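Local atomic coordinates of glutamine cyclotransferase (PDB entry 6QRO), a protein that probably cyclises N-terminal glutamine of peptides to pyroglutamate, as a zinc-dependent glutaminyl cyclase of the M28 peptidase family. Residues Q55-A58 and D59-G63; E122-H125 and R126-I129; V209-R212 and G213-F216. All coordinates share one frame; numbering follows the deposited sequence.

Contact 1. Residues Q55-A58 and D59-G63; sequences QRCA and DYLAG
Cys57 and Leu61 meet one turn apart on the inner side of helix 52-67, an alpha-helix of this M28-family alpha/beta fold. Four successive i to i+4 backbone hydrogen bonds join Gln55-Ala58 to Asp59-Ala62. Leu61 N to Cys57 O is 2.8 Å and nearly straight, while Tyr60 N to Arg56 O is 3.1 Å and more bent, its N-H...O angle 149°. Gly63 N adds the next bond of the ladder, to Asp59 O.

The apolar contact is slight: Cys57 SG lies 4.1 Å from Leu61 CG. The sulfur swings beside its own carbonyl carbon, opposite the backbone N (chi1 -169°), which carries it along the helix toward the leucine. Leu61 CG also rests 3.3 Å from Cys57 O, so the branch point sits against the same carbonyl that Leu61 N-H bonds. Beyond the helix, Leu61 reaches Ile92 of strand 86-96 and Val139 and Leu143 of helix 132-151, whereas Tyr60 leans on Tyr37 and Arg40 of helix 31-43. Helix 52-67 thus packs on strand 86-96 and on helices 31-43 and 132-151.

The polar ends of Gln55 and Asp59 approach without bonding. Gln55 OE1 is weakly held by Gln90. The Gln55 chain, bent at chi2, sets its amide plane 79° from the Asp59 carboxylate, with Gln55 NE2 4.1 Å from Asp59 OD1.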
loop_
_atom_site.group_PDB
_atom_site.type_symbol
_atom_site.label_atom_id
_atom_site.label_comp_id
_atom_site.label_asym_id
_atom_site.label_seq_id
_atom_site.Cartn_x
_atom_site.Cartn_y
_atom_site.Cartn_z
ATOM N N GLN A 55 5.108 12.846 -10.916
ATOM C CA GLN A 55 4.273 14.034 -10.735
ATOM C C GLN A 55 2.911 13.879 -11.404
ATOM O O GLN A 55 1.877 14.197 -10.804
ATOM C CB GLN A 55 4.988 15.271 -11.277
ATOM C CG GLN A 55 4.163 16.547 -11.172
ATOM C CD GLN A 55 3.923 16.994 -9.737
ATOM O OE1 GLN A 55 4.821 16.941 -8.891
ATOM N NE2 GLN A 55 2.707 17.453 -9.458
ATOM N N ARG A 56 2.890 13.412 -12.652
ATOM C CA ARG A 56 1.615 13.175 -13.320
ATOM C C ARG A 56 0.766 12.173 -12.552
ATOM O O ARG A 56 -0.467 12.303 -12.487
ATOM C CB ARG A 56 1.837 12.710 -14.753
ATOM C CG ARG A 56 2.144 13.824 -15.703
ATOM C CD ARG A 56 2.038 13.327 -17.130
ATOM N NE ARG A 56 2.779 14.144 -18.085
ATOM C CZ ARG A 56 2.497 15.418 -18.358
ATOM N NH1 ARG A 56 1.476 16.029 -17.776
ATOM N NH2 ARG A 56 3.232 16.080 -19.234
ATOM N N CYS A 57 1.411 11.155 -11.978
ATOM C CA CYS A 57 0.679 10.152 -11.222
ATOM C C CYS A 57 0.146 10.717 -9.907
ATOM O O CYS A 57 -0.959 10.367 -9.484
ATOM C CB CYS A 57 1.574 8.951 -10.973
ATOM S SG CYS A 57 0.669 7.601 -10.360
ATOM N N ALA A 58 0.916 11.583 -9.242
ATOM C CA ALA A 58 0.421 12.279 -8.054
ATOM C C ALA A 58 -0.881 13.030 -8.334
ATOM O O ALA A 58 -1.834 12.954 -7.547
ATOM C CB ALA A 58 1.487 13.239 -7.536
ATOM N N ASP A 59 -0.930 13.803 -9.428
ATOM C CA ASP A 59 -2.185 14.461 -9.797
ATOM C C ASP A 59 -3.280 13.444 -10.024
ATOM O O ASP A 59 -4.415 13.627 -9.573
ATOM C CB ASP A 59 -2.040 15.327 -11.058
ATOM C CG ASP A 59 -1.397 16.653 -10.786
ATOM O OD1 ASP A 59 -1.405 17.090 -9.627
ATOM O OD2 ASP A 59 -0.917 17.293 -11.737
ATOM N N TYR A 60 -2.948 12.350 -10.702
ATOM C CA TYR A 60 -3.954 11.365 -11.054
ATOM C C TYR A 60 -4.554 10.729 -9.804
ATOM O O TYR A 60 -5.782 10.650 -9.663
ATOM C CB TYR A 60 -3.330 10.321 -11.976
ATOM C CG TYR A 60 -4.237 9.182 -12.248
ATOM C CD1 TYR A 60 -5.350 9.347 -13.066
ATOM C CD2 TYR A 60 -3.987 7.930 -11.710
ATOM C CE1 TYR A 60 -6.192 8.303 -13.323
ATOM C CE2 TYR A 60 -4.832 6.874 -11.970
ATOM C CZ TYR A 60 -5.930 7.070 -12.769
ATOM O OH TYR A 60 -6.769 6.023 -13.027
ATOM N N LEU A 61 -3.702 10.327 -8.858
ATOM C CA LEU A 61 -4.191 9.668 -7.652
ATOM C C LEU A 61 -5.058 10.598 -6.806
ATOM O O LEU A 61 -6.173 10.238 -6.421
ATOM C CB LEU A 61 -3.006 9.176 -6.836
ATOM C CG LEU A 61 -2.238 8.044 -7.506
ATOM C CD1 LEU A 61 -1.061 7.659 -6.623
ATOM C CD2 LEU A 61 -3.188 6.881 -7.713
ATOM N N ALA A 62 -4.571 11.812 -6.528
ATOM C CA ALA A 62 -5.353 12.763 -5.742
ATOM C C ALA A 62 -6.645 13.162 -6.454
ATOM O O ALA A 62 -7.705 13.273 -5.823
ATOM C CB ALA A 62 -4.504 13.985 -5.426
ATOM N N GLY A 63 -6.578 13.367 -7.770
ATOM C CA GLY A 63 -7.771 13.727 -8.515
ATOM C C GLY A 63 -8.862 12.683 -8.400
ATOM O O GLY A 63 -10.028 13.018 -8.185
#

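Contact 2. Residues E122-H125 and R126-I129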
loop_
_atom_site.group_PDB
_atom_site.type_symbol
_atom_site.label_atom_id
_atom_site.label_comp_id
_atom_site.label_asym_id
_atom_site.label_seq_id
_atom_site.Cartn_x
_atom_site.Cartn_y
_atom_site.Cartn_z
ATOM N N GLU A 122 22.261 -7.806 -14.196
ATOM C CA GLU A 122 22.884 -6.721 -13.447
ATOM C C GLU A 122 22.781 -5.394 -14.199
ATOM O O GLU A 122 22.874 -4.334 -13.579
ATOM C CB GLU A 122 24.329 -7.076 -13.110
ATOM C CG GLU A 122 25.083 -5.986 -12.404
ATOM C CD GLU A 122 26.543 -6.313 -12.220
ATOM O OE1 GLU A 122 26.901 -7.509 -12.297
ATOM O OE2 GLU A 122 27.332 -5.371 -12.031
ATOM N N ALA A 123 22.618 -5.425 -15.525
ATOM C CA ALA A 123 22.403 -4.199 -16.294
ATOM C C ALA A 123 21.156 -3.431 -15.873
ATOM O O ALA A 123 21.011 -2.262 -16.247
ATOM C CB ALA A 123 22.316 -4.515 -17.788
ATOM N N ASN A 124 20.217 -4.067 -15.173
ATOM C CA ASN A 124 19.007 -3.391 -14.713
ATOM C C ASN A 124 19.077 -2.936 -13.266
ATOM O O ASN A 124 18.101 -2.362 -12.781
ATOM C CB ASN A 124 17.774 -4.289 -14.891
ATOM C CG ASN A 124 17.486 -4.595 -16.336
ATOM O OD1 ASN A 124 17.771 -3.781 -17.219
ATOM N ND2 ASN A 124 16.902 -5.763 -16.593
ATOM N N HIS A 125 20.172 -3.224 -12.550
ATOM C CA HIS A 125 20.198 -3.022 -11.104
ATOM C C HIS A 125 20.057 -1.566 -10.691
ATOM O O HIS A 125 19.561 -1.300 -9.593
ATOM C CB HIS A 125 21.486 -3.598 -10.519
ATOM C CG HIS A 125 21.475 -5.090 -10.415
ATOM N ND1 HIS A 125 22.478 -5.807 -9.807
ATOM C CD2 HIS A 125 20.562 -6.001 -10.824
ATOM C CE1 HIS A 125 22.199 -7.096 -9.864
ATOM N NE2 HIS A 125 21.039 -7.241 -10.474
ATOM N N ARG A 126 20.423 -0.611 -11.543
ATOM C CA ARG A 126 20.267 0.789 -11.175
ATOM C C ARG A 126 19.190 1.496 -11.985
ATOM O O ARG A 126 19.138 2.733 -11.989
ATOM C CB ARG A 126 21.609 1.517 -11.308
ATOM C CG ARG A 126 22.649 0.771 -10.559
ATOM C CD ARG A 126 23.816 1.589 -10.082
ATOM N NE ARG A 126 24.763 0.636 -9.500
ATOM C CZ ARG A 126 25.932 0.945 -8.959
ATOM N NH1 ARG A 126 26.306 2.212 -8.888
ATOM N NH2 ARG A 126 26.696 -0.022 -8.466
ATOM N N LYS A 127 18.322 0.730 -12.669
ATOM C CA LYS A 127 17.195 1.177 -13.462
ATOM C C LYS A 127 15.863 0.878 -12.772
ATOM O O LYS A 127 15.687 -0.206 -12.205
ATOM C CB LYS A 127 17.250 0.505 -14.833
ATOM C CG LYS A 127 18.561 0.830 -15.535
ATOM C CD LYS A 127 18.619 0.299 -16.950
ATOM C CE LYS A 127 19.965 0.669 -17.580
ATOM N NZ LYS A 127 20.133 0.180 -18.966
ATOM N N PRO A 128 14.906 1.802 -12.838
ATOM C CA PRO A 128 13.655 1.646 -12.081
ATOM C C PRO A 128 12.773 0.503 -12.574
ATOM O O PRO A 128 12.903 0.004 -13.695
ATOM C CB PRO A 128 12.951 2.992 -12.289
ATOM C CG PRO A 128 14.023 3.933 -12.753
ATOM C CD PRO A 128 14.977 3.099 -13.534
ATOM N N ILE A 129 11.830 0.125 -11.703
ATOM C CA ILE A 129 10.811 -0.882 -11.989
ATOM C C ILE A 129 9.449 -0.206 -12.154
ATOM O O ILE A 129 9.202 0.877 -11.606
ATOM C CB ILE A 129 10.774 -1.948 -10.877
ATOM C CG1 ILE A 129 10.380 -1.314 -9.543
ATOM C CG2 ILE A 129 12.121 -2.607 -10.745
ATOM C CD1 ILE A 129 10.060 -2.307 -8.453
HETATM O O HOH W 1 21.902 -0.678 -14.255
HETATM O O HOH W 2 23.159 -0.964 -17.942
#
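His125 lays one face of its imidazole over the backbone of Glu122, whose CA stands 3.4 Å above the ring plane, over its centre. Placing the ring there is its first torsion (chi1 -76°), which sets CG beside the backbone N and folds the imidazole back over the preceding turn. Ring nitrogen NE2 is hydrogen-bonded to the backbone O of Asp119. The amide of Asn124 is held likewise, ND2 bonding the carboxylate of Asp119, so that one residue fixes both flat groups.

Residues 126-129 close against 122-125 through Lys127 N, which donates to Asn124 O at 3.1 Å. The donor sits above the carbonyl plane, 63° out of it, as the tight turn dictates. Lys127 then runs back, extended beyond CG, alongside Ala123, bringing its CE within 3.4 Å of Ala123 O, while its CD passes 4.2 Å from Asn124 OD1.

Two waters use the Ala123 carbonyl as a shared acceptor. Water 1 donates to Ala123 O at 2.7 Å and accepts from Arg126 N at 3.1 Å, bridging the two backbone groups; water 2 also donates to Ala123 O and accepts a weak bond from Lys127 NZ.

A 3-10 segment, 122-124, thus runs directly into a type I beta turn, Asn124-Lys127, on the surface loop between strand 103-109 and helix 132-151, with His125 about 9 Å from the zinc ligand His288, side chain to side chain.

Contact 3. Residues V209-R212 and G213-F216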
loop_
_atom_site.group_PDB
_atom_site.type_symbol
_atom_site.label_atom_id
_atom_site.label_comp_id
_atom_site.label_asym_id
_atom_site.label_seq_id
_atom_site.Cartn_x
_atom_site.Cartn_y
_atom_site.Cartn_z
ATOM N N VAL A 209 -0.507 -6.740 -3.461
ATOM C CA VAL A 209 -1.795 -7.397 -3.294
ATOM C C VAL A 209 -2.422 -7.669 -4.657
ATOM O O VAL A 209 -3.646 -7.790 -4.768
ATOM C CB VAL A 209 -2.740 -6.582 -2.390
ATOM C CG1 VAL A 209 -2.470 -6.871 -0.934
ATOM C CG2 VAL A 209 -2.564 -5.092 -2.648
ATOM N N GLY A 210 -1.591 -7.835 -5.691
ATOM C CA GLY A 210 -2.139 -8.155 -7.002
ATOM C C GLY A 210 -1.525 -9.320 -7.764
ATOM O O GLY A 210 -1.980 -9.619 -8.870
ATOM N N SER A 211 -0.550 -10.030 -7.201
ATOM C CA SER A 211 0.174 -11.003 -8.010
ATOM C C SER A 211 -0.591 -12.315 -8.095
ATOM O O SER A 211 -1.305 -12.714 -7.169
ATOM C CB SER A 211 1.578 -11.276 -7.466
ATOM O OG SER A 211 1.527 -11.850 -6.169
ATOM N N ARG A 212 -0.404 -12.998 -9.221
ATOM C CA ARG A 212 -0.990 -14.314 -9.413
ATOM C C ARG A 212 -0.447 -15.283 -8.377
ATOM O O ARG A 212 0.762 -15.344 -8.146
ATOM C CB ARG A 212 -0.693 -14.796 -10.834
ATOM C CG ARG A 212 -1.382 -16.088 -11.238
ATOM C CD ARG A 212 -1.361 -16.166 -12.751
ATOM N NE ARG A 212 -1.997 -14.958 -13.277
ATOM C CZ ARG A 212 -3.252 -14.907 -13.704
ATOM N NH1 ARG A 212 -3.979 -16.018 -13.709
ATOM N NH2 ARG A 212 -3.762 -13.757 -14.141
ATOM N N GLY A 213 -1.355 -15.989 -7.698
ATOM C CA GLY A 213 -0.982 -16.961 -6.686
ATOM C C GLY A 213 -0.609 -16.384 -5.337
ATOM O O GLY A 213 -0.059 -17.106 -4.505
ATOM N N ALA A 214 -0.880 -15.107 -5.096
ATOM C CA ALA A 214 -0.495 -14.492 -3.831
ATOM C C ALA A 214 -1.158 -15.177 -2.635
ATOM O O ALA A 214 -2.294 -15.654 -2.707
ATOM C CB ALA A 214 -0.836 -12.996 -3.852
ATOM N N THR A 215 -0.413 -15.252 -1.536
ATOM C CA THR A 215 -0.879 -15.817 -0.279
ATOM C C THR A 215 -0.443 -14.866 0.816
ATOM O O THR A 215 0.754 -14.633 0.994
ATOM C CB THR A 215 -0.330 -17.239 -0.023
ATOM O OG1 THR A 215 1.105 -17.232 0.030
ATOM C CG2 THR A 215 -0.817 -18.245 -1.056
ATOM N N PHE A 216 -1.405 -14.328 1.558
ATOM C CA PHE A 216 -1.118 -13.340 2.597
ATOM C C PHE A 216 -1.126 -14.064 3.937
ATOM O O PHE A 216 -2.187 -14.376 4.489
ATOM C CB PHE A 216 -2.122 -12.188 2.565
ATOM C CG PHE A 216 -2.330 -11.615 1.201
ATOM C CD1 PHE A 216 -1.284 -11.022 0.521
ATOM C CD2 PHE A 216 -3.566 -11.685 0.586
ATOM C CE1 PHE A 216 -1.469 -10.491 -0.738
ATOM C CE2 PHE A 216 -3.754 -11.157 -0.688
ATOM C CZ PHE A 216 -2.700 -10.559 -1.347
#
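Val209 and Phe216 touch across the loop, their side chains crossing at about a right angle, with Val209 CG1 3.7 Å from Phe216 CZ. The CE1-CZ end of the ring does the touching, and Phe216 CZ also lies 3.8 Å from Val209 CA. With chi1 at -49° the ring stands beside its own backbone N and turns back over the first limb of the loop.

Nearer the bend, Ser211 OG comes 3.5 Å from Ala214 CB. Between them the backbone closes a type II beta turn from Ser211 to Ala214: Ala214 N donates to Ser211 O at 3.2 Å, from above the carbonyl plane. Gly213 takes the third position, with the positive phi (79°) usual there in a type II turn. The turn reverses the chain, the two limbs running 153° apart.

Thr301 OG1 is a second donor to Ser211 O, while Ser137 OG and Asp133 OD1 pin Val209 N and Gly210 N on the first limb and Asn274 OD1 holds Thr215 N on the second.

Phe216 meets Phe246 edge-to-face and packs on Thr301 and Val305 of helix 299-314. Val209 touches Ile141 of helix 132-151, and both Val209 and Phe216 lean on Ile272, so the loop is in contact with helices 132-151 and 299-314 and with 269-273, an outermost strand of the mixed sheet.

Overall arrangement
The contacts follow one another along the chain, 55-63, then 122-129, then 209-216, with centres 24 to 26 Å apart and no atoms touching between them. Contact 1 lies in helix 52-67, while contacts 2 and 3 are loops after strands 103-109 and 203-207, neighbours in the six-stranded mixed sheet. Helix 132-151 connects all three regions: contact 1 packs on it through Leu61, contact 2 leads into it, and Val209 of contact 3 rests against it. Contacts 2 and 3 lie in separate loops near the zinc site of Asp134, Asp167 and His288, each with a side chain about 9 Å from that of a zinc ligand, whereas contact 1 belongs to the scaffold away from it.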